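Local coordinates for ORC1-type DNA replication protein 2 (Aeropyrum pernix, PDB 1W5T) that binds DNA and ATP and takes part in regulating DNA replication as an archaeal Cdc6/Orc-type AAA+ ATPase with a C-terminal winged-helix domain, at residues G64-T67 with L68-T72; P121-D124 with I125-L129; V398-N401 with I402-A405. All blocks are in the same frame, centred on the assembly; numbering follows the deposited sequence.

Contact 1. Residues G64-T67 with L68-T72; sequences GKTT and LAKFT. With MG (magnesium ion), chain E; ANP (phosphoaminophosphonic acid-adenylate ester), chain D.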
ATOM      1  N   GLY A  64       1.141  -6.224   0.253  1.00 13.77           N
ATOM      2  CA  GLY A  64       0.300  -6.863   1.259  1.00 12.97           C
ATOM      3  C   GLY A  64      -0.439  -5.971   2.240  1.00 13.03           C
ATOM      4  O   GLY A  64      -1.028  -6.470   3.171  1.00 13.74           O
ATOM      5  N   LYS A  65      -0.428  -4.664   2.029  1.00 12.46           N
ATOM      6  CA  LYS A  65      -1.174  -3.730   2.864  1.00 12.64           C
ATOM      7  C   LYS A  65      -2.651  -4.122   3.029  1.00 13.06           C
ATOM      8  O   LYS A  65      -3.155  -4.314   4.161  1.00 13.27           O
ATOM      9  CB  LYS A  65      -1.068  -2.304   2.314  1.00 11.67           C
ATOM     10  CG  LYS A  65       0.301  -1.686   2.474  1.00 11.66           C
ATOM     11  CD  LYS A  65       0.387  -0.260   1.946  1.00 13.06           C
ATOM     12  CE  LYS A  65       0.011  -0.095   0.470  1.00 14.25           C
ATOM     13  NZ  LYS A  65       1.111  -0.439  -0.513  1.00 15.78           N
ATOM     14  N   THR A  66      -3.338  -4.253   1.895  1.00 12.95           N
ATOM     15  CA  THR A  66      -4.749  -4.594   1.895  1.00 12.77           C
ATOM     16  C   THR A  66      -5.001  -5.999   2.425  1.00 12.93           C
ATOM     17  O   THR A  66      -5.857  -6.194   3.267  1.00 13.80           O
ATOM     18  CB  THR A  66      -5.337  -4.379   0.475  1.00 13.02           C
ATOM     19  OG1 THR A  66      -5.173  -3.006   0.118  1.00 12.52           O
ATOM     20  CG2 THR A  66      -6.837  -4.561   0.468  1.00 10.03           C
ATOM     21  N   THR A  67      -4.242  -6.963   1.920  1.00 13.64           N
ATOM     22  CA  THR A  67      -4.326  -8.360   2.354  1.00 13.86           C
ATOM     23  C   THR A  67      -4.097  -8.545   3.848  1.00 13.18           C
ATOM     24  O   THR A  67      -4.834  -9.248   4.479  1.00 13.44           O
ATOM     25  CB  THR A  67      -3.307  -9.210   1.566  1.00 14.09           C
ATOM     26  OG1 THR A  67      -3.716  -9.241   0.205  1.00 14.37           O
ATOM     27  CG2 THR A  67      -3.359 -10.715   2.017  1.00 12.56           C
ATOM     28  N   LEU A  68      -3.048  -7.948   4.390  1.00 12.80           N
ATOM     29  CA  LEU A  68      -2.813  -8.012   5.835  1.00 12.67           C
ATOM     30  C   LEU A  68      -3.996  -7.456   6.603  1.00 12.08           C
ATOM     31  O   LEU A  68      -4.406  -8.028   7.606  1.00 12.94           O
ATOM     32  CB  LEU A  68      -1.570  -7.207   6.234  1.00 12.73           C
ATOM     33  CG  LEU A  68      -1.179  -7.279   7.729  1.00 14.81           C
ATOM     34  CD1 LEU A  68      -1.050  -8.740   8.229  1.00 10.75           C
ATOM     35  CD2 LEU A  68       0.106  -6.448   8.016  1.00 14.53           C
ATOM     36  N   ALA A  69      -4.534  -6.327   6.154  1.00 11.55           N
ATOM     37  CA  ALA A  69      -5.585  -5.677   6.916  1.00 11.77           C
ATOM     38  C   ALA A  69      -6.831  -6.565   6.906  1.00 12.19           C
ATOM     39  O   ALA A  69      -7.445  -6.772   7.944  1.00 12.09           O
ATOM     40  CB  ALA A  69      -5.886  -4.267   6.345  1.00 11.74           C
ATOM     41  N   LYS A  70      -7.182  -7.119   5.740  1.00 11.93           N
ATOM     42  CA  LYS A  70      -8.391  -7.916   5.675  1.00 12.74           C
ATOM     43  C   LYS A  70      -8.198  -9.230   6.355  1.00 12.89           C
ATOM     44  O   LYS A  70      -9.091  -9.687   7.043  1.00 13.08           O
ATOM     45  CB  LYS A  70      -8.866  -8.163   4.266  1.00 13.13           C
ATOM     46  CG  LYS A  70      -9.433  -6.989   3.590  1.00 14.76           C
ATOM     47  CD  LYS A  70      -9.653  -7.347   2.131  1.00 17.56           C
ATOM     48  CE  LYS A  70     -10.750  -6.489   1.538  1.00 19.15           C
ATOM     49  NZ  LYS A  70     -10.644  -6.583   0.073  1.00 22.49           N
ATOM     50  N   PHE A  71      -7.032  -9.836   6.201  1.00 12.73           N
ATOM     51  CA  PHE A  71      -6.811 -11.092   6.885  1.00 13.04           C
ATOM     52  C   PHE A  71      -6.920 -10.918   8.401  1.00 13.50           C
ATOM     53  O   PHE A  71      -7.489 -11.768   9.056  1.00 13.38           O
ATOM     54  CB  PHE A  71      -5.470 -11.717   6.486  1.00 12.41           C
ATOM     55  CG  PHE A  71      -5.198 -13.034   7.155  1.00 12.00           C
ATOM     56  CD1 PHE A  71      -5.662 -14.213   6.597  1.00 10.86           C
ATOM     57  CD2 PHE A  71      -4.418 -13.101   8.331  1.00 12.32           C
ATOM     58  CE1 PHE A  71      -5.399 -15.450   7.220  1.00 11.46           C
ATOM     59  CE2 PHE A  71      -4.114 -14.335   8.938  1.00 11.50           C
ATOM     60  CZ  PHE A  71      -4.639 -15.507   8.403  1.00 11.80           C
ATOM     61  N   THR A  72      -6.361  -9.819   8.930  1.00 13.68           N
ATOM     62  CA  THR A  72      -6.303  -9.564  10.369  1.00 13.71           C
ATOM     63  C   THR A  72      -7.702  -9.456  10.992  1.00 14.71           C
ATOM     64  O   THR A  72      -7.999 -10.036  12.060  1.00 14.43           O
ATOM     65  CB  THR A  72      -5.554  -8.252  10.580  1.00 13.58           C
ATOM     66  OG1 THR A  72      -4.178  -8.480  10.306  1.00 11.72           O
ATOM     67  CG2 THR A  72      -5.582  -7.853  12.023  1.00 13.01           C
TER
HETATM   68 MG    MG E 701      -3.869  -1.929  -1.403  1.00  3.82          MG
HETATM   69  PG  ANP D 700      -1.040  -1.480  -3.642  1.00 13.70           P
HETATM   70  O1G ANP D 700      -1.423  -1.437  -5.181  1.00 19.20           O
HETATM   71  O2G ANP D 700      -2.293  -0.957  -2.811  1.00 17.59           O
HETATM   72  O3G ANP D 700       0.260  -0.636  -3.296  1.00 13.19           O
HETATM   73  PB  ANP D 700      -0.949  -3.687  -1.631  1.00  9.28           P
HETATM   74  O1B ANP D 700      -2.264  -3.262  -0.863  1.00 14.31           O
HETATM   75  O2B ANP D 700       0.286  -3.197  -0.817  1.00 12.13           O
HETATM   76  N3B ANP D 700      -0.884  -3.146  -3.251  1.00 11.12           N
HETATM   77  PA  ANP D 700      -2.031  -6.350  -1.757  1.00  8.06           P
HETATM   78  O1A ANP D 700      -2.514  -6.710  -0.275  1.00 11.27           O
HETATM   79  O2A ANP D 700      -3.279  -5.861  -2.603  1.00 10.42           O
HETATM   80  O3A ANP D 700      -0.801  -5.302  -1.753  1.00 11.35           O
HETATM   81  O5' ANP D 700      -1.285  -7.627  -2.402  1.00 14.09           O
HETATM   82  C5' ANP D 700      -0.851  -7.866  -3.750  1.00  9.32           C
HETATM   83  C4' ANP D 700      -1.140  -9.342  -4.035  1.00 10.21           C
HETATM   84  O4' ANP D 700      -0.256 -10.183  -3.284  1.00  9.99           O
HETATM   85  C3' ANP D 700      -2.534  -9.773  -3.582  1.00  9.68           C
HETATM   86  O3' ANP D 700      -2.986 -10.764  -4.461  1.00  8.65           O
HETATM   87  C2' ANP D 700      -2.327 -10.402  -2.211  1.00  9.19           C
HETATM   88  O2' ANP D 700      -3.321 -11.335  -1.786  1.00  9.02           O
HETATM   89  C1' ANP D 700      -0.964 -11.053  -2.395  1.00  8.21           C
HETATM   90  N9  ANP D 700      -0.214 -11.026  -1.144  1.00 10.03           N
HETATM   91  C8  ANP D 700       0.464  -9.933  -0.637  1.00  8.09           C
HETATM   92  N7  ANP D 700       1.066 -10.216   0.544  1.00  5.12           N
HETATM   93  C5  ANP D 700       0.833 -11.508   0.817  1.00  7.11           C
HETATM   94  C6  ANP D 700       1.121 -12.545   1.860  1.00  8.46           C
HETATM   95  N6  ANP D 700       1.872 -12.280   2.968  1.00  6.17           N
HETATM   96  N1  ANP D 700       0.598 -13.794   1.723  1.00  6.40           N
HETATM   97  C2  ANP D 700      -0.146 -14.156   0.689  1.00  7.85           C
HETATM   98  N3  ANP D 700      -0.494 -13.311  -0.315  1.00 11.50           N
HETATM   99  C4  ANP D 700      -0.008 -11.977  -0.279  1.00  7.81           C
HETATM  100  O   HOH W   1      -3.825  -0.292  -0.013  1.00 10.38           O
HETATM  101  O   HOH W   2      -4.639  -3.598  -2.612  1.00  4.78           O

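Contact 2. Residues P121-D124 with I125-L129; sequences PALD and ILKAL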
ATOM      1  N   PRO A 121     -26.781  13.595   8.509  1.00 27.12           N
ATOM      2  CA  PRO A 121     -25.393  14.061   8.655  1.00 27.30           C
ATOM      3  C   PRO A 121     -24.487  12.906   9.102  1.00 27.57           C
ATOM      4  O   PRO A 121     -24.938  11.985   9.753  1.00 26.27           O
ATOM      5  CB  PRO A 121     -25.474  15.157   9.723  1.00 26.67           C
ATOM      6  CG  PRO A 121     -26.953  15.458   9.872  1.00 27.97           C
ATOM      7  CD  PRO A 121     -27.704  14.243   9.459  1.00 26.70           C
ATOM      8  N   ALA A 122     -23.223  12.984   8.702  1.00 28.59           N
ATOM      9  CA  ALA A 122     -22.178  12.027   9.050  1.00 29.14           C
ATOM     10  C   ALA A 122     -22.221  11.645  10.518  1.00 29.59           C
ATOM     11  O   ALA A 122     -22.199  10.457  10.862  1.00 29.83           O
ATOM     12  CB  ALA A 122     -20.820  12.600   8.686  1.00 29.07           C
ATOM     13  N   LEU A 123     -22.318  12.648  11.382  1.00 30.16           N
ATOM     14  CA  LEU A 123     -22.457  12.416  12.816  1.00 29.96           C
ATOM     15  C   LEU A 123     -23.666  11.547  13.147  1.00 29.00           C
ATOM     16  O   LEU A 123     -23.571  10.666  14.002  1.00 29.49           O
ATOM     17  CB  LEU A 123     -22.540  13.759  13.573  1.00 31.00           C
ATOM     18  CG  LEU A 123     -22.925  13.802  15.063  1.00 33.41           C
ATOM     19  CD1 LEU A 123     -21.866  13.099  15.909  1.00 36.34           C
ATOM     20  CD2 LEU A 123     -23.150  15.239  15.597  1.00 35.29           C
ATOM     21  N   ASP A 124     -24.799  11.800  12.493  1.00 27.60           N
ATOM     22  CA  ASP A 124     -26.054  11.131  12.839  1.00 26.86           C
ATOM     23  C   ASP A 124     -25.992   9.662  12.430  1.00 25.57           C
ATOM     24  O   ASP A 124     -26.466   8.783  13.163  1.00 24.65           O
ATOM     25  CB  ASP A 124     -27.257  11.816  12.188  1.00 27.62           C
ATOM     26  CG  ASP A 124     -27.721  13.066  12.936  1.00 31.32           C
ATOM     27  OD1 ASP A 124     -26.979  13.669  13.762  1.00 32.86           O
ATOM     28  OD2 ASP A 124     -28.862  13.548  12.731  1.00 38.36           O
ATOM     29  N   ILE A 125     -25.358   9.404  11.290  1.00 23.54           N
ATOM     30  CA  ILE A 125     -25.153   8.036  10.826  1.00 23.60           C
ATOM     31  C   ILE A 125     -24.284   7.214  11.807  1.00 23.28           C
ATOM     32  O   ILE A 125     -24.513   6.039  12.043  1.00 23.36           O
ATOM     33  CB  ILE A 125     -24.518   7.995   9.410  1.00 22.86           C
ATOM     34  CG1 ILE A 125     -25.373   8.738   8.364  1.00 21.79           C
ATOM     35  CG2 ILE A 125     -24.299   6.541   8.999  1.00 22.37           C
ATOM     36  CD1 ILE A 125     -24.705   8.812   6.947  1.00 19.16           C
ATOM     37  N   LEU A 126     -23.283   7.876  12.348  1.00 23.08           N
ATOM     38  CA  LEU A 126     -22.407   7.328  13.336  1.00 22.95           C
ATOM     39  C   LEU A 126     -23.188   7.018  14.611  1.00 22.32           C
ATOM     40  O   LEU A 126     -22.991   5.962  15.202  1.00 21.84           O
ATOM     41  CB  LEU A 126     -21.272   8.323  13.585  1.00 23.12           C
ATOM     42  CG  LEU A 126     -19.932   7.774  14.086  1.00 25.24           C
ATOM     43  CD1 LEU A 126     -19.394   6.699  13.178  1.00 26.98           C
ATOM     44  CD2 LEU A 126     -18.925   8.902  14.228  1.00 26.50           C
ATOM     45  N   LYS A 127     -24.084   7.924  15.007  1.00 22.27           N
ATOM     46  CA  LYS A 127     -24.971   7.688  16.163  1.00 22.09           C
ATOM     47  C   LYS A 127     -25.841   6.463  15.970  1.00 20.63           C
ATOM     48  O   LYS A 127     -25.922   5.676  16.884  1.00 20.59           O
ATOM     49  CB  LYS A 127     -25.882   8.894  16.470  1.00 22.50           C
ATOM     50  CG  LYS A 127     -25.154  10.145  16.911  1.00 25.66           C
ATOM     51  CD  LYS A 127     -26.168  11.230  17.297  1.00 32.04           C
ATOM     52  CE  LYS A 127     -25.545  12.628  17.360  1.00 36.07           C
ATOM     53  NZ  LYS A 127     -26.170  13.538  16.313  1.00 39.27           N
ATOM     54  N   ALA A 128     -26.487   6.324  14.806  1.00 19.57           N
ATOM     55  CA  ALA A 128     -27.402   5.193  14.508  1.00 19.76           C
ATOM     56  C   ALA A 128     -26.646   3.846  14.490  1.00 19.44           C
ATOM     57  O   ALA A 128     -27.155   2.792  14.926  1.00 19.45           O
ATOM     58  CB  ALA A 128     -28.118   5.410  13.200  1.00 18.83           C
ATOM     59  N   LEU A 129     -25.417   3.936  13.998  1.00 19.01           N
ATOM     60  CA  LEU A 129     -24.448   2.839  13.992  1.00 19.03           C
ATOM     61  C   LEU A 129     -24.152   2.406  15.412  1.00 17.92           C
ATOM     62  O   LEU A 129     -24.301   1.228  15.736  1.00 17.71           O
ATOM     63  CB  LEU A 129     -23.172   3.283  13.275  1.00 18.62           C
ATOM     64  CG  LEU A 129     -22.319   2.353  12.418  1.00 21.13           C
ATOM     65  CD1 LEU A 129     -23.026   1.084  11.927  1.00 19.39           C
ATOM     66  CD2 LEU A 129     -21.724   3.205  11.219  1.00 20.93           C
TER

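Contact 3. Residues V398-N401 with I402-A405; sequences VVDN and IIQA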
ATOM      1  N   VAL A 398       9.029   9.789 -19.053  1.00 38.27           N
ATOM      2  CA  VAL A 398       7.957  10.428 -18.270  1.00 37.63           C
ATOM      3  C   VAL A 398       8.401  11.794 -17.765  1.00 37.37           C
ATOM      4  O   VAL A 398       7.712  12.814 -17.937  1.00 37.34           O
ATOM      5  CB  VAL A 398       7.517   9.545 -17.061  1.00 37.84           C
ATOM      6  CG1 VAL A 398       6.430  10.218 -16.241  1.00 38.95           C
ATOM      7  CG2 VAL A 398       7.010   8.195 -17.515  1.00 38.10           C
ATOM      8  N   VAL A 399       9.588  11.808 -17.181  1.00 36.64           N
ATOM      9  CA  VAL A 399      10.143  12.998 -16.570  1.00 36.24           C
ATOM     10  C   VAL A 399      10.305  14.130 -17.577  1.00 36.65           C
ATOM     11  O   VAL A 399       9.919  15.277 -17.286  1.00 35.82           O
ATOM     12  CB  VAL A 399      11.443  12.655 -15.787  1.00 35.47           C
ATOM     13  CG1 VAL A 399      12.147  13.890 -15.267  1.00 33.20           C
ATOM     14  CG2 VAL A 399      11.080  11.726 -14.629  1.00 34.86           C
ATOM     15  N   ASP A 400      10.837  13.815 -18.762  1.00 37.27           N
ATOM     16  CA  ASP A 400      11.028  14.861 -19.779  1.00 38.25           C
ATOM     17  C   ASP A 400       9.728  15.601 -20.117  1.00 37.47           C
ATOM     18  O   ASP A 400       9.726  16.843 -20.127  1.00 38.01           O
ATOM     19  CB  ASP A 400      11.662  14.338 -21.067  1.00 39.39           C
ATOM     20  CG  ASP A 400      13.141  14.062 -20.918  1.00 42.38           C
ATOM     21  OD1 ASP A 400      13.820  14.801 -20.168  1.00 48.59           O
ATOM     22  OD2 ASP A 400      13.710  13.121 -21.513  1.00 43.92           O
ATOM     23  N   ASN A 401       8.651  14.842 -20.371  1.00 35.77           N
ATOM     24  CA  ASN A 401       7.340  15.406 -20.718  1.00 34.73           C
ATOM     25  C   ASN A 401       6.770  16.284 -19.589  1.00 33.86           C
ATOM     26  O   ASN A 401       6.098  17.269 -19.835  1.00 34.12           O
ATOM     27  CB  ASN A 401       6.326  14.325 -21.177  1.00 34.08           C
ATOM     28  CG  ASN A 401       6.820  13.494 -22.419  1.00 35.15           C
ATOM     29  OD1 ASN A 401       7.708  13.922 -23.179  1.00 32.93           O
ATOM     30  ND2 ASN A 401       6.236  12.292 -22.605  1.00 33.13           N
ATOM     31  N   ILE A 402       7.086  15.945 -18.355  1.00 32.81           N
ATOM     32  CA  ILE A 402       6.559  16.674 -17.220  1.00 31.36           C
ATOM     33  C   ILE A 402       7.318  17.982 -17.100  1.00 31.00           C
ATOM     34  O   ILE A 402       6.726  19.028 -16.787  1.00 31.07           O
ATOM     35  CB  ILE A 402       6.624  15.813 -15.945  1.00 30.72           C
ATOM     36  CG1 ILE A 402       5.723  14.581 -16.126  1.00 32.22           C
ATOM     37  CG2 ILE A 402       6.191  16.602 -14.754  1.00 29.76           C
ATOM     38  CD1 ILE A 402       5.728  13.565 -14.974  1.00 33.70           C
ATOM     39  N   ILE A 403       8.603  17.952 -17.409  1.00 30.04           N
ATOM     40  CA  ILE A 403       9.359  19.185 -17.383  1.00 30.14           C
ATOM     41  C   ILE A 403       8.826  20.119 -18.474  1.00 30.42           C
ATOM     42  O   ILE A 403       8.577  21.300 -18.214  1.00 29.74           O
ATOM     43  CB  ILE A 403      10.883  18.968 -17.531  1.00 29.84           C
ATOM     44  CG1 ILE A 403      11.451  18.190 -16.340  1.00 28.64           C
ATOM     45  CG2 ILE A 403      11.583  20.309 -17.645  1.00 29.31           C
ATOM     46  CD1 ILE A 403      12.716  17.389 -16.701  1.00 27.83           C
ATOM     47  N   GLN A 404       8.643  19.587 -19.676  1.00 30.71           N
ATOM     48  CA  GLN A 404       8.078  20.365 -20.784  1.00 31.75           C
ATOM     49  C   GLN A 404       6.733  21.015 -20.364  1.00 30.87           C
ATOM     50  O   GLN A 404       6.566  22.224 -20.505  1.00 30.57           O
ATOM     51  CB  GLN A 404       7.858  19.489 -22.034  1.00 32.42           C
ATOM     52  CG  GLN A 404       9.110  19.089 -22.851  1.00 36.71           C
ATOM     53  CD  GLN A 404       8.746  18.092 -23.978  1.00 42.76           C
ATOM     54  OE1 GLN A 404       8.432  18.503 -25.105  1.00 45.99           O
ATOM     55  NE2 GLN A 404       8.761  16.791 -23.664  1.00 43.53           N
ATOM     56  N   ALA A 405       5.810  20.217 -19.826  1.00 29.81           N
ATOM     57  CA  ALA A 405       4.494  20.706 -19.408  1.00 29.97           C
ATOM     58  C   ALA A 405       4.545  21.803 -18.335  1.00 30.44           C
ATOM     59  O   ALA A 405       3.799  22.784 -18.457  1.00 30.44           O
ATOM     60  CB  ALA A 405       3.578  19.561 -18.957  1.00 28.83           C
TER

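Contact 1. Residues G64-T67 with L68-T72
Leu68 N donates to Gly64 O at 2.8 Å, the first of four i to i+4 backbone bonds that join 64-67 to 68-72 as the opening turns of helix 65-82. Ala69, Lys70 and Phe71 repeat it onto Lys65, Thr66 and Thr67. With these carbonyls turned along the helix, the amides of the N-cap and first turn face the nucleotide: Gly64 N reaches the bridging O3A, Lys65 N O2B, Thr66 N O1B, and Thr67 N lies 2.8 Å from O1A.

Side chains add a second layer of polar grip. The Lys65 chain bends at its last two torsions (chi3 -58°, chi4 -81°), curling over the beta phosphate until NZ bridges O2B and O3G, 2.9 Å from each. Thr67 OG1 gives a second bond to O1A.

Magnesium is bound by Thr66 OG1 at 2.3 Å, by O2G and O1B of the nucleotide and by two waters; Asp145 hydrogen-bonds the same hydroxyl as a second-shell residue.

Apolar packing lies on the other faces of the helix, where Leu68 and Ala69 meet Ile54 of strand 51-56. Gly64 sits at the N-cap with positive phi (96°), and a CB there would strike N7 of the adenine. The glycine-rich loop between strand 51-56 and the start of helix 65-82 is the P-loop (Walker A) of an AAA+ ATPase.

Contact 2. Residues P121-D124 with I125-L129
Asp124 OD1 receives Lys127 NZ at 2.7 Å in a salt bridge between side chains three residues apart. The two chains lie side by side and point the same way, and NZ meets the oxygen from above the carboxylate plane, 38° out of it. The lysine runs extended to CE and then turns at its last torsion (chi4 117°), which swings NZ back over Leu123: NZ comes within 3.5 Å of Leu123 CG, and CE lies beside the same branch point. The ammonium is held by the carboxylate while CE rests against Leu123. With an alanine in place of Asp124, the Lys127 ammonium, left without its charged mate, would be likely to swing away from Leu123.

Backbone donors are satisfied in helical order. Ile125 N donates to Pro121 O at 3.0 Å, nearly in line with the carbonyl, and this oxygen also takes a weak bond from Asp124 N. Lys127 N is paired with Leu123 O, and Ala128 N with Asp124 O, each also at 3.0 Å. Ala128 O in turn accepts from Asn132 ND2 one turn on.

The other side of the helix is apolar: Ala122 and Ile125 pack on helix 100-111, and Leu126 on Ile171. Pro121 occupies the N-cap position, where its ring leaves no amide hydrogen to donate while its carbonyl closes the first turn. The arrangement is a helix start with one apolar and one charged side, at the beginning of helix 122-136 on the periphery of the AAA+ ATPase domain.

Contact 3. Residues V398-N401 with I402-A405
Val398 and Ile402 touch one turn apart on helix 392-408, the last helix of the modelled chain, which packs against helices 300-304 and 308-322 in the C-terminal winged-helix region. The contact has a packed apolar side and a polar, more open one.

On the packed side, Val398 CG1 meets Ile402 CD1 at 3.6 Å, the two side chains running alongside each other in the same direction. With Ile402 CG1 beside the backbone N (chi1 -63°), the extended CG1-CD1 arm runs back toward Val398, and CG1 also lies close to Val398 O. One position further, Val399 CG1 and Ile403 CD1 repeat the pairing at 3.8 Å, but here the side chains cross at a slant. Leu311 of helix 308-322 covers Val399, Ile402 and Ile403 together, and Leu303 reaches Val398, Val399 and Ile402. Val399 and Ile403 are buried between the helices, while Val398 and Ile402 flank them at the edge.

Asp400 stands between the two sides: its OD2 is salt-bridged to Arg315 of helix 308-322, which ties the helices together by charge next to the apolar seam.

The looser side belongs to Asn401, Gln404 and Ala405, which are exposed. Asn401 and Gln404 run side by side with their amide planes turned 58° apart, and no apolar partner crosses the segments here. The backbone is regular here: Gln404 N donates to Asp400 O almost straight, and Ala405 N to Asn401 O. The turn before is less regular, since Ile402 N reaches Val398 O at 3.2 Å and also makes a weak bond, bent to 126°, with Val399 O.

In the fold
The three contacts follow one another along the chain, each made within a single helix, and none touches another. Contacts 1 and 2 share the AAA+ ATPase domain, yet their centres stand 27 Å apart: contact 1 holds the triphosphate analogue and magnesium beside the parallel sheet, whereas contact 2 lies on the domain's periphery, away from the annotated sites. Contact 3 belongs to the winged-helix region, 36 Å from contact 1 and 46 Å from contact 2 between centres. Its nearest atoms are still about 20 Å from those of contact 1. Tyr215 and Arg227, later in the chain, also hydrogen-bond the nucleotide.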